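Local atomic coordinates of NADPH-quinone reductase (Pediococcus pentosaceus ATCC 25745, PDB entry 3HA2), a protein that is probably an FMN-binding, flavodoxin-like NAD(P)H-dependent quinone reductase that passes electrons from NAD(P)H to quinones. Residues 7-11 / 58-62; 40-46 / 72-77; 88-92 / 128-134. All coordinates share one frame; numbering follows the deposited sequence.

Contact 1: 7-11 / 58-62; sequences VAHPE and EFPLY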
loop_
_atom_site.group_PDB
_atom_site.type_symbol
_atom_site.label_atom_id
_atom_site.label_comp_id
_atom_site.label_asym_id
_atom_site.label_seq_id
_atom_site.Cartn_x
_atom_site.Cartn_y
_atom_site.Cartn_z
ATOM N N VAL A 7 -7.173 10.089 -10.433
ATOM C CA VAL A 7 -6.096 10.999 -10.060
ATOM C C VAL A 7 -6.088 11.106 -8.550
ATOM O O VAL A 7 -6.934 11.791 -7.957
ATOM C CB VAL A 7 -6.276 12.379 -10.725
ATOM C CG1 VAL A 7 -5.133 13.339 -10.351
ATOM C CG2 VAL A 7 -6.350 12.217 -12.228
ATOM N N ALA A 8 -5.140 10.405 -7.936
ATOM C CA ALA A 8 -5.081 10.284 -6.488
ATOM C C ALA A 8 -3.904 11.050 -5.919
ATOM O O ALA A 8 -3.125 10.504 -5.147
ATOM C CB ALA A 8 -5.018 8.812 -6.065
ATOM N N HIS A 9 -3.736 12.295 -6.345
ATOM C CA HIS A 9 -2.772 13.170 -5.684
ATOM C C HIS A 9 -3.504 13.765 -4.490
ATOM O O HIS A 9 -4.598 14.312 -4.663
ATOM C CB HIS A 9 -2.269 14.253 -6.618
ATOM C CG HIS A 9 -1.143 15.052 -6.046
ATOM N ND1 HIS A 9 0.156 14.930 -6.493
ATOM C CD2 HIS A 9 -1.116 15.974 -5.054
ATOM C CE1 HIS A 9 0.934 15.746 -5.802
ATOM N NE2 HIS A 9 0.187 16.397 -4.928
ATOM N N PRO A 10 -2.927 13.637 -3.274
ATOM C CA PRO A 10 -3.623 14.007 -2.037
ATOM C C PRO A 10 -3.783 15.508 -1.829
ATOM O O PRO A 10 -4.608 15.927 -1.017
ATOM C CB PRO A 10 -2.720 13.439 -0.936
ATOM C CG PRO A 10 -1.754 12.555 -1.620
ATOM C CD PRO A 10 -1.579 13.120 -2.984
ATOM N N GLU A 11 -2.983 16.310 -2.529
ATOM C CA GLU A 11 -3.119 17.760 -2.481
ATOM C C GLU A 11 -3.208 18.313 -3.894
ATOM O O GLU A 11 -2.464 19.223 -4.269
ATOM C CB GLU A 11 -1.943 18.394 -1.728
ATOM C CG GLU A 11 -1.883 18.078 -0.233
ATOM C CD GLU A 11 -3.088 18.595 0.541
ATOM O OE1 GLU A 11 -3.585 19.707 0.228
ATOM O OE2 GLU A 11 -3.539 17.881 1.469
ATOM N N GLU A 58 -3.334 7.055 -11.055
ATOM C CA GLU A 58 -2.300 8.082 -11.195
ATOM C C GLU A 58 -2.016 8.716 -9.827
ATOM O O GLU A 58 -2.872 9.421 -9.241
ATOM C CB GLU A 58 -2.778 9.134 -12.205
ATOM C CG GLU A 58 -1.806 10.264 -12.437
ATOM C CD GLU A 58 -2.058 10.996 -13.728
ATOM O OE1 GLU A 58 -2.541 10.375 -14.708
ATOM O OE2 GLU A 58 -1.754 12.207 -13.765
ATOM N N PHE A 59 -0.808 8.488 -9.316
ATOM C CA PHE A 59 -0.500 8.917 -7.953
ATOM C C PHE A 59 0.996 9.115 -7.705
ATOM O O PHE A 59 1.824 8.548 -8.420
ATOM C CB PHE A 59 -1.062 7.880 -6.963
ATOM C CG PHE A 59 -0.537 6.456 -7.176
ATOM C CD1 PHE A 59 -1.192 5.555 -8.029
ATOM C CD2 PHE A 59 0.620 6.028 -6.524
ATOM C CE1 PHE A 59 -0.698 4.248 -8.227
ATOM C CE2 PHE A 59 1.115 4.720 -6.707
ATOM C CZ PHE A 59 0.450 3.831 -7.559
ATOM N N PRO A 60 1.340 9.908 -6.678
ATOM C CA PRO A 60 2.735 10.009 -6.235
ATOM C C PRO A 60 3.107 8.858 -5.310
ATOM O O PRO A 60 2.275 8.355 -4.547
ATOM C CB PRO A 60 2.757 11.337 -5.487
ATOM C CG PRO A 60 1.385 11.452 -4.903
ATOM C CD PRO A 60 0.448 10.798 -5.909
ATOM N N LEU A 61 4.359 8.442 -5.375
ATOM C CA LEU A 61 4.821 7.349 -4.541
ATOM C C LEU A 61 5.116 7.915 -3.131
ATOM O O LEU A 61 5.938 8.832 -2.970
ATOM C CB LEU A 61 6.069 6.734 -5.181
ATOM C CG LEU A 61 6.596 5.432 -4.601
ATOM C CD1 LEU A 61 5.678 4.288 -5.019
ATOM C CD2 LEU A 61 8.051 5.178 -5.028
ATOM N N TYR A 62 4.400 7.410 -2.133
ATOM C CA TYR A 62 4.578 7.849 -0.746
ATOM C C TYR A 62 5.043 6.621 0.031
ATOM O O TYR A 62 4.313 5.628 0.105
ATOM C CB TYR A 62 3.237 8.324 -0.173
ATOM C CG TYR A 62 2.801 9.723 -0.575
ATOM C CD1 TYR A 62 3.511 10.452 -1.519
ATOM C CD2 TYR A 62 1.671 10.311 -0.002
ATOM C CE1 TYR A 62 3.133 11.724 -1.894
ATOM C CE2 TYR A 62 1.284 11.601 -0.371
ATOM C CZ TYR A 62 2.022 12.285 -1.331
ATOM O OH TYR A 62 1.674 13.553 -1.740
#

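Contact 2: 40-46 / 72-77; sequences FNVEQEQ and QWMDTV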
loop_
_atom_site.group_PDB
_atom_site.type_symbol
_atom_site.label_atom_id
_atom_site.label_comp_id
_atom_site.label_asym_id
_atom_site.label_seq_id
_atom_site.Cartn_x
_atom_site.Cartn_y
_atom_site.Cartn_z
ATOM N N PHE A 40 -15.472 10.616 -1.709
ATOM C CA PHE A 40 -15.980 9.874 -2.869
ATOM C C PHE A 40 -17.169 8.986 -2.523
ATOM O O PHE A 40 -17.338 8.560 -1.366
ATOM C CB PHE A 40 -14.883 9.039 -3.548
ATOM C CG PHE A 40 -14.317 7.944 -2.684
ATOM C CD1 PHE A 40 -14.916 6.684 -2.638
ATOM C CD2 PHE A 40 -13.155 8.159 -1.944
ATOM C CE1 PHE A 40 -14.395 5.668 -1.850
ATOM C CE2 PHE A 40 -12.615 7.129 -1.150
ATOM C CZ PHE A 40 -13.242 5.886 -1.113
ATOM N N ASN A 41 -17.987 8.714 -3.532
ATOM C CA ASN A 41 -19.200 7.917 -3.355
ATOM C C ASN A 41 -18.993 6.590 -4.058
ATOM O O ASN A 41 -18.669 6.581 -5.246
ATOM C CB ASN A 41 -20.374 8.647 -3.990
ATOM C CG ASN A 41 -21.664 7.906 -3.821
ATOM O OD1 ASN A 41 -22.377 8.094 -2.826
ATOM N ND2 ASN A 41 -21.991 7.058 -4.791
ATOM N N VAL A 42 -19.184 5.479 -3.349
ATOM C CA VAL A 42 -18.848 4.156 -3.909
ATOM C C VAL A 42 -19.620 3.863 -5.190
ATOM O O VAL A 42 -19.021 3.438 -6.191
ATOM C CB VAL A 42 -19.041 3.019 -2.864
ATOM C CG1 VAL A 42 -18.933 1.624 -3.527
ATOM C CG2 VAL A 42 -17.992 3.150 -1.759
ATOM N N GLU A 43 -20.940 4.087 -5.154
ATOM C CA GLU A 43 -21.804 3.843 -6.319
ATOM C C GLU A 43 -21.368 4.629 -7.565
ATOM O O GLU A 43 -21.306 4.063 -8.659
ATOM C CB GLU A 43 -23.273 4.105 -5.963
ATOM C CG GLU A 43 -24.264 3.768 -7.081
ATOM C CD GLU A 43 -25.713 4.006 -6.684
ATOM O OE1 GLU A 43 -25.974 4.605 -5.604
ATOM O OE2 GLU A 43 -26.614 3.594 -7.459
ATOM N N GLN A 44 -21.060 5.916 -7.403
ATOM C CA GLN A 44 -20.567 6.734 -8.517
ATOM C C GLN A 44 -19.222 6.241 -9.040
ATOM O O GLN A 44 -19.026 6.189 -10.255
ATOM C CB GLN A 44 -20.520 8.234 -8.179
ATOM C CG GLN A 44 -19.614 9.109 -9.110
ATOM C CD GLN A 44 -20.094 9.293 -10.574
ATOM O OE1 GLN A 44 -20.515 8.340 -11.261
ATOM N NE2 GLN A 44 -19.977 10.533 -11.070
ATOM N N GLU A 45 -18.309 5.880 -8.133
ATOM C CA GLU A 45 -17.016 5.332 -8.525
ATOM C C GLU A 45 -17.178 4.000 -9.267
ATOM O O GLU A 45 -16.530 3.765 -10.304
ATOM C CB GLU A 45 -16.093 5.165 -7.304
ATOM C CG GLU A 45 -15.777 6.477 -6.553
ATOM C CD GLU A 45 -14.978 7.481 -7.391
ATOM O OE1 GLU A 45 -14.053 7.054 -8.119
ATOM O OE2 GLU A 45 -15.272 8.704 -7.308
ATOM N N GLN A 46 -18.050 3.130 -8.750
ATOM C CA GLN A 46 -18.317 1.856 -9.429
ATOM C C GLN A 46 -18.920 2.087 -10.805
ATOM O O GLN A 46 -18.563 1.401 -11.766
ATOM C CB GLN A 46 -19.223 0.960 -8.579
ATOM C CG GLN A 46 -18.443 0.289 -7.457
ATOM C CD GLN A 46 -19.316 -0.562 -6.557
ATOM O OE1 GLN A 46 -20.520 -0.630 -6.743
ATOM N NE2 GLN A 46 -18.706 -1.186 -5.551
ATOM N N GLN A 72 -7.768 3.803 0.397
ATOM C CA GLN A 72 -9.151 3.836 0.883
ATOM C C GLN A 72 -10.154 3.538 -0.237
ATOM O O GLN A 72 -11.120 2.814 -0.031
ATOM C CB GLN A 72 -9.492 5.162 1.558
ATOM C CG GLN A 72 -10.847 5.150 2.306
ATOM C CD GLN A 72 -10.836 4.186 3.484
ATOM O OE1 GLN A 72 -11.185 3.014 3.353
ATOM N NE2 GLN A 72 -10.363 4.663 4.627
ATOM N N TRP A 73 -9.910 4.098 -1.420
ATOM C CA TRP A 73 -10.779 3.856 -2.586
ATOM C C TRP A 73 -10.732 2.383 -2.971
ATOM O O TRP A 73 -11.768 1.772 -3.233
ATOM C CB TRP A 73 -10.295 4.765 -3.719
ATOM C CG TRP A 73 -11.021 4.731 -5.038
ATOM C CD1 TRP A 73 -12.078 5.508 -5.425
ATOM C CD2 TRP A 73 -10.641 3.970 -6.178
ATOM N NE1 TRP A 73 -12.409 5.235 -6.737
ATOM C CE2 TRP A 73 -11.553 4.279 -7.214
ATOM C CE3 TRP A 73 -9.654 3.000 -6.407
ATOM C CZ2 TRP A 73 -11.481 3.687 -8.481
ATOM C CZ3 TRP A 73 -9.568 2.419 -7.690
ATOM C CH2 TRP A 73 -10.491 2.765 -8.698
HETATM N N MSE A 74 -9.537 1.797 -2.960
HETATM C CA MSE A 74 -9.386 0.373 -3.252
HETATM C C MSE A 74 -10.182 -0.459 -2.238
HETATM O O MSE A 74 -10.921 -1.359 -2.619
HETATM C CB MSE A 74 -7.905 -0.046 -3.219
HETATM C CG MSE A 74 -7.045 0.600 -4.284
HETATM SE SE MSE A 74 -7.379 -0.246 -6.020
HETATM C CE MSE A 74 -6.855 -2.076 -5.582
ATOM N N ASP A 75 -10.033 -0.128 -0.950
ATOM C CA ASP A 75 -10.646 -0.889 0.155
ATOM C C ASP A 75 -12.180 -0.829 0.129
ATOM O O ASP A 75 -12.853 -1.770 0.567
ATOM C CB ASP A 75 -10.150 -0.354 1.517
ATOM C CG ASP A 75 -8.665 -0.656 1.804
ATOM O OD1 ASP A 75 -8.034 -1.420 1.054
ATOM O OD2 ASP A 75 -8.142 -0.111 2.808
ATOM N N THR A 76 -12.730 0.279 -0.358
ATOM C CA THR A 76 -14.157 0.566 -0.211
ATOM C C THR A 76 -14.939 0.397 -1.524
ATOM O O THR A 76 -16.059 -0.107 -1.528
ATOM C CB THR A 76 -14.359 1.994 0.372
ATOM O OG1 THR A 76 -13.563 2.147 1.564
ATOM C CG2 THR A 76 -15.786 2.214 0.756
ATOM N N VAL A 77 -14.334 0.813 -2.637
ATOM C CA VAL A 77 -14.988 0.716 -3.945
ATOM C C VAL A 77 -14.862 -0.710 -4.471
ATOM O O VAL A 77 -15.793 -1.242 -5.084
ATOM C CB VAL A 77 -14.381 1.742 -4.971
ATOM C CG1 VAL A 77 -14.872 1.472 -6.414
ATOM C CG2 VAL A 77 -14.712 3.161 -4.574
#

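Contact 3: 88-92 / 128-134; sequences YALEG and FANKTKM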
loop_
_atom_site.group_PDB
_atom_site.type_symbol
_atom_site.label_atom_id
_atom_site.label_comp_id
_atom_site.label_asym_id
_atom_site.label_seq_id
_atom_site.Cartn_x
_atom_site.Cartn_y
_atom_site.Cartn_z
ATOM N N TYR A 88 -17.314 -10.110 -10.831
ATOM C CA TYR A 88 -16.020 -9.809 -11.472
ATOM C C TYR A 88 -16.189 -8.667 -12.466
ATOM O O TYR A 88 -15.961 -8.834 -13.666
ATOM C CB TYR A 88 -15.425 -11.050 -12.166
ATOM C CG TYR A 88 -14.753 -11.993 -11.202
ATOM C CD1 TYR A 88 -13.397 -11.870 -10.909
ATOM C CD2 TYR A 88 -15.485 -12.970 -10.536
ATOM C CE1 TYR A 88 -12.776 -12.715 -10.006
ATOM C CE2 TYR A 88 -14.872 -13.830 -9.632
ATOM C CZ TYR A 88 -13.524 -13.692 -9.373
ATOM O OH TYR A 88 -12.914 -14.536 -8.477
ATOM N N ALA A 89 -16.607 -7.515 -11.938
ATOM C CA ALA A 89 -17.023 -6.377 -12.750
ATOM C C ALA A 89 -15.918 -5.877 -13.672
ATOM O O ALA A 89 -16.195 -5.341 -14.754
ATOM C CB ALA A 89 -17.511 -5.245 -11.853
ATOM N N LEU A 90 -14.673 -6.089 -13.250
ATOM C CA LEU A 90 -13.504 -5.558 -13.955
ATOM C C LEU A 90 -12.907 -6.499 -14.982
ATOM O O LEU A 90 -11.937 -6.136 -15.651
ATOM C CB LEU A 90 -12.430 -5.135 -12.943
ATOM C CG LEU A 90 -12.949 -4.243 -11.803
ATOM C CD1 LEU A 90 -11.886 -4.090 -10.736
ATOM C CD2 LEU A 90 -13.397 -2.879 -12.317
ATOM N N GLU A 91 -13.494 -7.688 -15.140
ATOM C CA GLU A 91 -12.894 -8.715 -16.006
ATOM C C GLU A 91 -12.688 -8.203 -17.424
ATOM O O GLU A 91 -13.624 -7.706 -18.040
ATOM C CB GLU A 91 -13.764 -9.977 -16.052
ATOM C CG GLU A 91 -13.146 -11.093 -16.895
ATOM C CD GLU A 91 -13.942 -12.385 -16.845
ATOM O OE1 GLU A 91 -15.062 -12.395 -16.269
ATOM O OE2 GLU A 91 -13.436 -13.393 -17.382
ATOM N N GLY A 92 -11.466 -8.326 -17.939
ATOM C CA GLY A 92 -11.163 -7.891 -19.305
ATOM C C GLY A 92 -10.748 -6.429 -19.458
ATOM O O GLY A 92 -10.301 -6.021 -20.542
ATOM N N PHE A 128 -3.763 -7.486 -7.582
ATOM C CA PHE A 128 -5.156 -7.053 -7.741
ATOM C C PHE A 128 -5.683 -7.323 -9.150
ATOM O O PHE A 128 -6.766 -7.878 -9.338
ATOM C CB PHE A 128 -5.312 -5.562 -7.409
ATOM C CG PHE A 128 -6.709 -5.038 -7.637
ATOM C CD1 PHE A 128 -7.701 -5.226 -6.687
ATOM C CD2 PHE A 128 -7.031 -4.360 -8.810
ATOM C CE1 PHE A 128 -9.002 -4.744 -6.897
ATOM C CE2 PHE A 128 -8.326 -3.880 -9.018
ATOM C CZ PHE A 128 -9.294 -4.071 -8.067
ATOM N N ALA A 129 -4.918 -6.891 -10.146
ATOM C CA ALA A 129 -5.287 -7.119 -11.538
ATOM C C ALA A 129 -5.451 -8.600 -11.824
ATOM O O ALA A 129 -6.424 -8.998 -12.466
ATOM C CB ALA A 129 -4.244 -6.466 -12.483
ATOM N N ASN A 130 -4.517 -9.423 -11.334
ATOM C CA ASN A 130 -4.601 -10.877 -11.547
ATOM C C ASN A 130 -5.891 -11.429 -10.919
ATOM O O ASN A 130 -6.630 -12.202 -11.543
ATOM C CB ASN A 130 -3.360 -11.593 -10.960
ATOM C CG ASN A 130 -2.081 -11.354 -11.769
ATOM O OD1 ASN A 130 -0.959 -11.517 -11.257
ATOM N ND2 ASN A 130 -2.236 -10.950 -13.025
ATOM N N LYS A 131 -6.173 -10.989 -9.696
ATOM C CA LYS A 131 -7.317 -11.483 -8.942
ATOM C C LYS A 131 -8.649 -11.125 -9.587
ATOM O O LYS A 131 -9.597 -11.923 -9.573
ATOM C CB LYS A 131 -7.278 -10.956 -7.516
ATOM C CG LYS A 131 -8.398 -11.494 -6.599
ATOM C CD LYS A 131 -8.228 -12.981 -6.340
ATOM C CE LYS A 131 -9.051 -13.428 -5.148
ATOM N NZ LYS A 131 -8.716 -14.838 -4.808
ATOM N N THR A 132 -8.721 -9.919 -10.137
ATOM C CA THR A 132 -9.958 -9.395 -10.702
ATOM C C THR A 132 -10.074 -9.666 -12.207
ATOM O O THR A 132 -11.002 -9.169 -12.851
ATOM C CB THR A 132 -10.103 -7.878 -10.402
ATOM O OG1 THR A 132 -8.947 -7.181 -10.873
ATOM C CG2 THR A 132 -10.203 -7.631 -8.896
ATOM N N LYS A 133 -9.123 -10.429 -12.758
ATOM C CA LYS A 133 -9.113 -10.815 -14.181
ATOM C C LYS A 133 -8.939 -9.627 -15.144
ATOM O O LYS A 133 -9.449 -9.645 -16.278
ATOM C CB LYS A 133 -10.365 -11.636 -14.554
ATOM C CG LYS A 133 -10.608 -12.831 -13.634
ATOM C CD LYS A 133 -11.850 -13.651 -14.035
ATOM C CE LYS A 133 -12.013 -14.829 -13.075
ATOM N NZ LYS A 133 -13.204 -15.694 -13.380
HETATM N N MSE A 134 -8.224 -8.609 -14.666
HETATM C CA MSE A 134 -7.830 -7.463 -15.484
HETATM C C MSE A 134 -6.496 -7.753 -16.178
HETATM O O MSE A 134 -5.740 -8.617 -15.730
HETATM C CB MSE A 134 -7.679 -6.222 -14.603
HETATM C CG MSE A 134 -8.957 -5.776 -13.947
HETATM SE SE MSE A 134 -8.645 -4.177 -12.865
HETATM C CE MSE A 134 -8.845 -2.820 -14.283
#

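Contact 1: 7-11 / 58-62
Val7 and Glu58 pair as a parallel beta bridge, CA to CA 4.9 Å, where strand 3-7 ends beside strand 54-60. One straight backbone hydrogen bond closes the pairing, from Ala8 N to Glu58 O at 2.8 Å; the two segments run in the same sense, their end-to-end directions 26° apart, and beyond the bond side chains make the contact. Ala8 CB lies 4.2 Å from Phe59 CB, while the Phe59 ring turns away to pack on strand 94-101 and helix 68-77. Ala8 O is buried against Phe59 CB and Pro60 CD and has no polar partner in the model. The His9 and Pro60 side chains cross at about a right angle, ND1 4.0 Å from Pro60 CG, and the rings of Pro10 and Pro60 reach toward each other. Tyr62 CG lies anti to the carbonyl carbon (chi1 -79°), which brings the ring back against Pro10, CE2 3.4 Å from Pro10 CG and OH beside Pro10 CD. An alanine in place of this tyrosine is likely to leave Pro10 without its aromatic neighbour and open a gap beside its ring. Tyr62 O takes a hydrogen bond from Lys71 of the second subunit. Loops leaving the C-terminal ends of adjacent parallel strands form the flavin-binding edge in flavodoxin-like folds; a sulfate ion, probably from the crystallisation liquor, lies about 3 Å from the His9 side chain and may mark an anion-binding spot.

Contact 2: 40-46 / 72-77
Phe40 and Trp73 form the tight centre of this contact, a T-shaped stack in which the indole edge points at the phenyl face, with the phenyl and five-membered ring centroids 5.2 Å apart and the planes at 69°. Trp73 CD1 sits over the middle of the Phe40 ring, whose CZ also presses on the helix backbone, 3.5 Å from Trp73 CA. With Phe40 CG set between its backbone N and carbonyl carbon (chi1 64°), the ring is directed onto helix 68-77. Val77 fills the angle between the helices: its CG2 is 3.7 Å from both Phe40 CE1 and Glu45 CB. The indole is fixed by a bond from Trp73 NE1 to Glu45 OE1 (2.8 Å), nearly in the ring plane but arriving from above the carboxylate plane. Glu45 bends at chi2 to present this oxygen, and its OE2 bonds to His34 NE2, so both oxygens of a buried carboxylate are engaged. Toward solvent the partly exposed rim touches at few points. One is a short methyl pair, Val42 CG2 to Thr76 CG2 at 3.5 Å. Gln46, also partly exposed, extends along Val77 and gives a straight hydrogen bond from NE2 to a lone pair of Val77 O, 3.0 Å away, gripping the C-terminal end of helix 68-77. Helix segments 42-46 and 72-77 cross at -94°; the helices they belong to, 42-50 and 68-77, precede and follow strand 54-60, and their nearly perpendicular packing joins two successive connections of the alternating beta-alpha flavodoxin-like fold.

Contact 3: 88-92 / 128-134
The Tyr88 ring carries the Lys133 side chain over one face: NZ stands 4.3 Å from the ring centroid, almost on the normal, in a cation-pi contact, and CE adds a CH-pi contact offset toward the rim. At the ring edge, in plane, lies Lys131 O, 3.3 Å from Tyr88 CE1. Lys133 reaches there fully extended beyond CG (chi2 -179°), its CD also lying against the Glu91 carboxylate; Glu91 OE2 and Lys133 NZ are 4.6 Å apart, too far for a salt bridge though the opposite charges probably attract. The Phe128 ring has Thr132 CG2 over one face and meets Leu90 CD1 obliquely at its CZ, 3.7 Å away. Leu90 CB packs on CG of the selenomethionine Met134, whose SE lies 3.9 Å from Leu90 CB and CD1. Thr132 OG1 bonds to Phe128 O, which also accepts from Thr132 N. The backbones join through Gly92 N to Lys133 O, 2.9 Å and nearly straight. Gly92 has phi 88°, where a side chain would jam against the preceding carbonyl. Lys133, at positive phi, is the C-prime residue of a Schellman motif ending helix 123-131, against which packs the type I beta turn from Tyr88 to Glu91 that leads into strand 94-101.

All three contacts lie on different parts of one flavodoxin-like domain. Contact 1, the buried one, joins neighbouring central strands; its centre is 16 Å from that of contact 2 and 22 Å from that of contact 3. Lying at the C-terminal strand ends, where flavodoxin-like folds bind the flavin, it probably borders that pocket; the sulfate is only consistent with this. Strand 54-60 links contacts 1 and 2 along the chain. Contacts 2 and 3, with centres 16 Å apart, touch directly: selenomethionine Met74 CE packs 3.4 Å from Phe128 CD1. All three reach the second subunit; in contacts 2 and 3, Asp75 bonds to Ala68 N of that subunit and Phe128 stacks edge-to-face with its Trp63.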